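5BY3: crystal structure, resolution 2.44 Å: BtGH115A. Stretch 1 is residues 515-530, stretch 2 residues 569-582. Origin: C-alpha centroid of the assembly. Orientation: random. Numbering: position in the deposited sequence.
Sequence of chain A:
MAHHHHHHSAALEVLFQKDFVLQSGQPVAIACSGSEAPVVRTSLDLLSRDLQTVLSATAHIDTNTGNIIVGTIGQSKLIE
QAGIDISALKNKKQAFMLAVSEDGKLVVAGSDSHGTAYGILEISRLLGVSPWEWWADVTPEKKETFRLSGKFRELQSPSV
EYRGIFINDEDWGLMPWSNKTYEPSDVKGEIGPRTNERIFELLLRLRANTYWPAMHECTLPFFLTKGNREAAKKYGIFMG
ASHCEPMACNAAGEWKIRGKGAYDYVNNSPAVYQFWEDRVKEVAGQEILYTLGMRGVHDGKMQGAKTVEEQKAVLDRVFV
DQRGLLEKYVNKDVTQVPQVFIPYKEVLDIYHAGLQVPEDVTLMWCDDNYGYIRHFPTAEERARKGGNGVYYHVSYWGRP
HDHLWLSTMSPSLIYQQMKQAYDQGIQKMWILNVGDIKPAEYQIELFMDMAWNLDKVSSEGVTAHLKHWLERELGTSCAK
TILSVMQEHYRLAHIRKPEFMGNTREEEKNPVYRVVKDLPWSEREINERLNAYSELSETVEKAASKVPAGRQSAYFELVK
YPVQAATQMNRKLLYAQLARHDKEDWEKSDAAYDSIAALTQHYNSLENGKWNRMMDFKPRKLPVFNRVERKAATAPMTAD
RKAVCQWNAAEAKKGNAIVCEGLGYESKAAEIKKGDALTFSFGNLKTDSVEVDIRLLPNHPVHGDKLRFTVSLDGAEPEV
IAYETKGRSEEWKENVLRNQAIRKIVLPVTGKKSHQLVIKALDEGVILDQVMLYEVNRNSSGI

Stretch 1 515-530: VVKDLPWSEREINERL
Stretch 2 (569-582) MNRKLLYAQLARHD

How do the two stretches run? Residues 515-522 are loop or turn, locally extended at Val516 (phi/psi -57/135) and Asp518 (-44/136); helix 523-530 follows. It lies against helix 569-580 nearly antiparallel, at 157°, the axes approaching to 10.7 Å. CA atoms pair Asp518 with Gln577 (6.0 Å), Ile526 with Leu574 (6.9 Å) and Leu530 with Arg571 (6.7 Å). Ser522, chi1 p, caps the first helix: its OG accepts from Glu525 N at 3.0 Å.

What fills the space between the helices? Largely aliphatic side chains, with Tyr575 and the flanks of longer polar ones. Leu530 (m, t) is a knob among Arg571, Leu574, Tyr575 and Leu578, its CD1 3.7 Å from Tyr575 CE1. Leu578 (m, t) returns the arrangement, seated among Glu523, Ile526, Asn527 and Leu530. Both CA-to-CB bonds point sideways, and these rotamers bring the side-chain ends nearer the partner. The CA-to-CB bond of Ile526 (m, t) points toward the other stretch, placing Ile526 CG2 3.9 Å from Leu574 CB.

How is the loop before the helix tied down? Gln577, nearly straight with chi1 and chi2 both t, reaches the backbone of Leu519 with an amide that both accepts and donates: Leu519 N gives to Gln577 OE1 (3.0 Å), and Gln577 NE2 gives to Leu519 O (3.2 Å). One side-chain amide thus meets both the N-H and the carbonyl of Leu519.

Where do charged and polar groups meet? Arg580 (m, t, m, chi4 -85°) bends at chi3 and chi4, so that NE and NH2 both donate to Asp518 OD1, at 3.1 and 2.9 Å, in a salt bridge; Asp518 is m. Near the other end, all-trans Arg529 (chi1 to chi3) extends to Asn570 (m). Arg529 NE gives to Asn570 OD1 at 2.6 Å. A weak bond runs from Arg529 NH2 to Asn570 OD1 at 2.9 Å. This satisfies polar atoms of two buried residues.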

# COMPACT_ATOMS: atom_id res chain seq x y z
N VAL A 515 -12.85 15.31 20.86
CA VAL A 515 -12.62 16.75 21.00
C VAL A 515 -11.21 17.03 20.45
O VAL A 515 -10.22 16.47 20.94
CB VAL A 515 -12.70 17.22 22.50
CG1 VAL A 515 -12.33 18.70 22.67
CG2 VAL A 515 -14.08 16.95 23.09
N VAL A 516 -11.14 17.89 19.43
CA VAL A 516 -9.89 18.45 18.94
C VAL A 516 -9.10 19.20 20.06
O VAL A 516 -9.67 19.97 20.86
CB VAL A 516 -10.15 19.31 17.69
CG1 VAL A 516 -8.97 20.22 17.39
CG2 VAL A 516 -10.41 18.42 16.47
N LYS A 517 -7.78 18.95 20.13
CA LYS A 517 -6.96 19.39 21.25
C LYS A 517 -5.49 19.51 20.86
O LYS A 517 -5.05 18.88 19.90
CB LYS A 517 -7.12 18.45 22.45
CG LYS A 517 -6.65 17.02 22.17
CD LYS A 517 -7.64 15.97 22.68
CE LYS A 517 -7.17 15.45 24.01
NZ LYS A 517 -5.82 14.86 23.83
N ASP A 518 -4.74 20.32 21.62
CA ASP A 518 -3.31 20.55 21.41
C ASP A 518 -2.51 19.27 21.11
O ASP A 518 -2.67 18.23 21.77
CB ASP A 518 -2.65 21.23 22.65
CG ASP A 518 -3.26 22.59 23.01
OD1 ASP A 518 -4.14 23.13 22.29
OD2 ASP A 518 -2.82 23.12 24.05
N LEU A 519 -1.63 19.38 20.14
CA LEU A 519 -0.56 18.42 19.97
C LEU A 519 0.49 18.87 20.96
O LEU A 519 0.56 20.07 21.24
CB LEU A 519 -0.05 18.48 18.53
CG LEU A 519 -1.09 17.93 17.54
CD1 LEU A 519 -0.98 18.66 16.24
CD2 LEU A 519 -0.94 16.44 17.34
N PRO A 520 1.28 17.92 21.54
CA PRO A 520 2.26 18.37 22.57
C PRO A 520 3.53 18.99 21.95
O PRO A 520 4.65 18.46 22.11
CB PRO A 520 2.57 17.08 23.36
CG PRO A 520 2.23 15.93 22.42
CD PRO A 520 1.26 16.44 21.37
N TRP A 521 3.34 20.10 21.22
CA TRP A 521 4.44 20.78 20.54
C TRP A 521 4.54 22.25 20.99
O TRP A 521 3.54 22.86 21.34
CB TRP A 521 4.30 20.68 19.02
CG TRP A 521 4.18 19.30 18.39
CD1 TRP A 521 4.53 18.07 18.94
CD2 TRP A 521 3.70 19.02 17.06
NE1 TRP A 521 4.26 17.05 18.03
CE2 TRP A 521 3.74 17.61 16.89
CE3 TRP A 521 3.21 19.82 16.02
CZ2 TRP A 521 3.35 17.00 15.71
CZ3 TRP A 521 2.81 19.23 14.88
CH2 TRP A 521 2.90 17.83 14.70
N SER A 522 5.74 22.82 20.99
CA SER A 522 5.95 24.22 21.35
C SER A 522 5.52 25.17 20.24
O SER A 522 5.45 24.77 19.10
CB SER A 522 7.42 24.46 21.59
OG SER A 522 8.10 24.35 20.34
N GLU A 523 5.27 26.42 20.59
CA GLU A 523 5.08 27.50 19.62
C GLU A 523 6.12 27.52 18.51
O GLU A 523 5.77 27.60 17.31
CB GLU A 523 4.99 28.86 20.30
CG GLU A 523 3.99 29.75 19.57
CD GLU A 523 4.02 31.21 19.98
OE1 GLU A 523 4.30 31.50 21.16
OE2 GLU A 523 3.71 32.07 19.12
N ARG A 524 7.38 27.41 18.91
CA ARG A 524 8.52 27.36 17.98
C ARG A 524 8.37 26.20 16.97
O ARG A 524 8.33 26.44 15.76
CB ARG A 524 9.85 27.35 18.76
CG ARG A 524 11.10 27.29 17.90
CD ARG A 524 12.28 26.87 18.74
NE ARG A 524 13.11 25.85 18.08
CZ ARG A 524 12.91 24.52 18.12
NH1 ARG A 524 11.88 24.00 18.79
NH2 ARG A 524 13.75 23.70 17.48
N GLU A 525 8.20 24.96 17.45
CA GLU A 525 7.96 23.77 16.60
C GLU A 525 6.74 23.92 15.66
O GLU A 525 6.76 23.45 14.52
CB GLU A 525 7.81 22.50 17.46
CG GLU A 525 9.09 22.01 18.13
CD GLU A 525 8.90 21.02 19.30
OE1 GLU A 525 7.86 21.04 19.99
OE2 GLU A 525 9.85 20.24 19.59
N ILE A 526 5.70 24.59 16.15
CA ILE A 526 4.49 24.81 15.36
C ILE A 526 4.79 25.75 14.20
O ILE A 526 4.50 25.43 13.03
CB ILE A 526 3.32 25.31 16.23
CG1 ILE A 526 2.82 24.20 17.14
CG2 ILE A 526 2.18 25.82 15.38
CD1 ILE A 526 2.01 24.70 18.31
N ASN A 527 5.40 26.90 14.52
CA ASN A 527 5.85 27.88 13.52
C ASN A 527 6.78 27.29 12.49
O ASN A 527 6.58 27.51 11.29
CB ASN A 527 6.51 29.09 14.19
CG ASN A 527 5.50 29.95 14.92
OD1 ASN A 527 4.33 29.94 14.56
ND2 ASN A 527 5.93 30.67 15.93
N GLU A 528 7.77 26.55 12.97
CA GLU A 528 8.72 25.84 12.12
C GLU A 528 7.96 24.92 11.14
O GLU A 528 8.21 24.97 9.93
CB GLU A 528 9.75 25.12 13.00
CG GLU A 528 10.92 24.47 12.28
CD GLU A 528 12.05 24.06 13.22
OE1 GLU A 528 11.99 24.38 14.43
OE2 GLU A 528 13.02 23.41 12.74
N ARG A 529 6.98 24.16 11.64
CA ARG A 529 6.19 23.24 10.80
C ARG A 529 5.30 24.06 9.85
O ARG A 529 5.25 23.77 8.64
CB ARG A 529 5.37 22.25 11.68
CG ARG A 529 4.61 21.13 10.94
CD ARG A 529 3.78 20.20 11.85
NE ARG A 529 2.87 19.29 11.11
CZ ARG A 529 3.22 18.08 10.61
NH1 ARG A 529 4.46 17.58 10.78
NH2 ARG A 529 2.31 17.36 9.95
N LEU A 530 4.60 25.06 10.37
CA LEU A 530 3.78 25.97 9.52
C LEU A 530 4.49 26.55 8.31
O LEU A 530 3.88 26.63 7.24
CB LEU A 530 3.13 27.10 10.34
CG LEU A 530 1.86 26.60 11.02
CD1 LEU A 530 1.22 27.63 11.93
CD2 LEU A 530 0.90 26.09 9.95
N MSE A 569 -4.62 21.66 5.95
CA MSE A 569 -5.01 20.90 7.15
C MSE A 569 -4.13 21.29 8.29
O MSE A 569 -4.62 21.52 9.40
CB MSE A 569 -4.93 19.38 6.90
CG MSE A 569 -5.63 18.48 7.93
SE MSE A 569 -7.60 18.73 8.09
CE MSE A 569 -8.59 18.42 6.43
N ASN A 570 -2.82 21.36 8.05
CA ASN A 570 -1.92 21.78 9.13
C ASN A 570 -2.23 23.21 9.56
O ASN A 570 -2.35 23.50 10.74
CB ASN A 570 -0.47 21.51 8.77
CG ASN A 570 -0.10 20.05 9.01
OD1 ASN A 570 0.64 19.74 9.94
ND2 ASN A 570 -0.64 19.13 8.17
N ARG A 571 -2.43 24.09 8.59
CA ARG A 571 -2.89 25.46 8.87
C ARG A 571 -4.15 25.51 9.71
O ARG A 571 -4.19 26.23 10.69
CB ARG A 571 -3.10 26.23 7.56
CG ARG A 571 -1.79 26.53 6.84
CD ARG A 571 -1.90 27.78 5.99
NE ARG A 571 -0.60 28.12 5.42
CZ ARG A 571 -0.41 28.80 4.30
NH1 ARG A 571 -1.43 29.23 3.56
NH2 ARG A 571 0.82 29.03 3.89
N LYS A 572 -5.17 24.74 9.32
CA LYS A 572 -6.48 24.80 9.98
C LYS A 572 -6.34 24.43 11.45
O LYS A 572 -6.89 25.12 12.34
CB LYS A 572 -7.49 23.86 9.31
CG LYS A 572 -8.93 23.92 9.90
CD LYS A 572 -9.81 22.79 9.36
CE LYS A 572 -9.60 21.47 10.11
NZ LYS A 572 -10.51 20.41 9.61
N LEU A 573 -5.61 23.35 11.68
CA LEU A 573 -5.48 22.79 13.01
C LEU A 573 -4.37 23.49 13.81
O LEU A 573 -4.53 23.68 15.01
CB LEU A 573 -5.35 21.23 12.96
CG LEU A 573 -6.72 20.63 12.57
CD1 LEU A 573 -6.68 19.51 11.56
CD2 LEU A 573 -7.56 20.26 13.78
N LEU A 574 -3.27 23.88 13.16
CA LEU A 574 -2.24 24.58 13.93
C LEU A 574 -2.58 26.04 14.29
O LEU A 574 -2.30 26.45 15.42
CB LEU A 574 -0.86 24.44 13.31
CG LEU A 574 -0.37 23.01 13.44
CD1 LEU A 574 0.98 22.90 12.76
CD2 LEU A 574 -0.28 22.59 14.89
N TYR A 575 -3.19 26.80 13.36
CA TYR A 575 -3.67 28.16 13.69
C TYR A 575 -4.73 28.07 14.79
O TYR A 575 -4.75 28.89 15.69
CB TYR A 575 -4.30 28.88 12.50
CG TYR A 575 -3.39 29.26 11.34
CD1 TYR A 575 -2.06 29.65 11.54
CD2 TYR A 575 -3.91 29.30 10.02
CE1 TYR A 575 -1.25 30.00 10.47
CE2 TYR A 575 -3.12 29.66 8.94
CZ TYR A 575 -1.79 30.02 9.16
OH TYR A 575 -1.00 30.37 8.07
N ALA A 576 -5.59 27.06 14.70
CA ALA A 576 -6.58 26.78 15.73
C ALA A 576 -5.94 26.59 17.11
O ALA A 576 -6.48 27.10 18.13
CB ALA A 576 -7.40 25.55 15.35
N GLN A 577 -4.79 25.89 17.14
CA GLN A 577 -4.09 25.65 18.41
C GLN A 577 -3.48 26.96 18.94
O GLN A 577 -3.58 27.25 20.15
CB GLN A 577 -3.04 24.56 18.28
CG GLN A 577 -2.11 24.45 19.49
CD GLN A 577 -1.41 23.11 19.59
OE1 GLN A 577 -1.77 22.15 18.93
NE2 GLN A 577 -0.41 23.05 20.45
N LEU A 578 -2.87 27.74 18.05
CA LEU A 578 -2.34 29.07 18.40
C LEU A 578 -3.46 30.01 18.83
O LEU A 578 -3.27 30.75 19.78
CB LEU A 578 -1.54 29.68 17.26
CG LEU A 578 -0.27 28.97 16.80
CD1 LEU A 578 0.16 29.59 15.49
CD2 LEU A 578 0.84 28.98 17.84
N ALA A 579 -4.63 29.91 18.19
CA ALA A 579 -5.82 30.71 18.51
C ALA A 579 -6.43 30.45 19.89
O ALA A 579 -6.78 31.41 20.58
CB ALA A 579 -6.87 30.56 17.42
N ARG A 580 -6.59 29.18 20.26
CA ARG A 580 -6.97 28.76 21.63
C ARG A 580 -6.13 29.43 22.70
O ARG A 580 -6.63 29.73 23.77
CB ARG A 580 -6.84 27.23 21.82
CG ARG A 580 -7.98 26.41 21.21
CD ARG A 580 -7.99 24.96 21.72
NE ARG A 580 -6.83 24.17 21.27
CZ ARG A 580 -6.76 23.53 20.10
NH1 ARG A 580 -7.76 23.57 19.22
NH2 ARG A 580 -5.67 22.85 19.80
N HIS A 581 -4.83 29.59 22.43
CA HIS A 581 -3.92 30.23 23.38
C HIS A 581 -3.70 31.74 23.12
O HIS A 581 -2.74 32.30 23.63
CB HIS A 581 -2.56 29.49 23.43
CG HIS A 581 -2.64 28.10 23.99
ND1 HIS A 581 -2.94 27.00 23.20
CD2 HIS A 581 -2.47 27.64 25.24
CE1 HIS A 581 -2.95 25.92 23.96
NE2 HIS A 581 -2.66 26.27 25.20
N ASP A 582 -4.58 32.37 22.34
CA ASP A 582 -4.63 33.84 22.21
C ASP A 582 -3.35 34.35 21.54
O ASP A 582 -2.80 35.40 21.91
CB ASP A 582 -4.86 34.48 23.61
CG ASP A 582 -5.70 35.75 23.58
OD1 ASP A 582 -6.91 35.66 23.24
OD2 ASP A 582 -5.16 36.82 23.95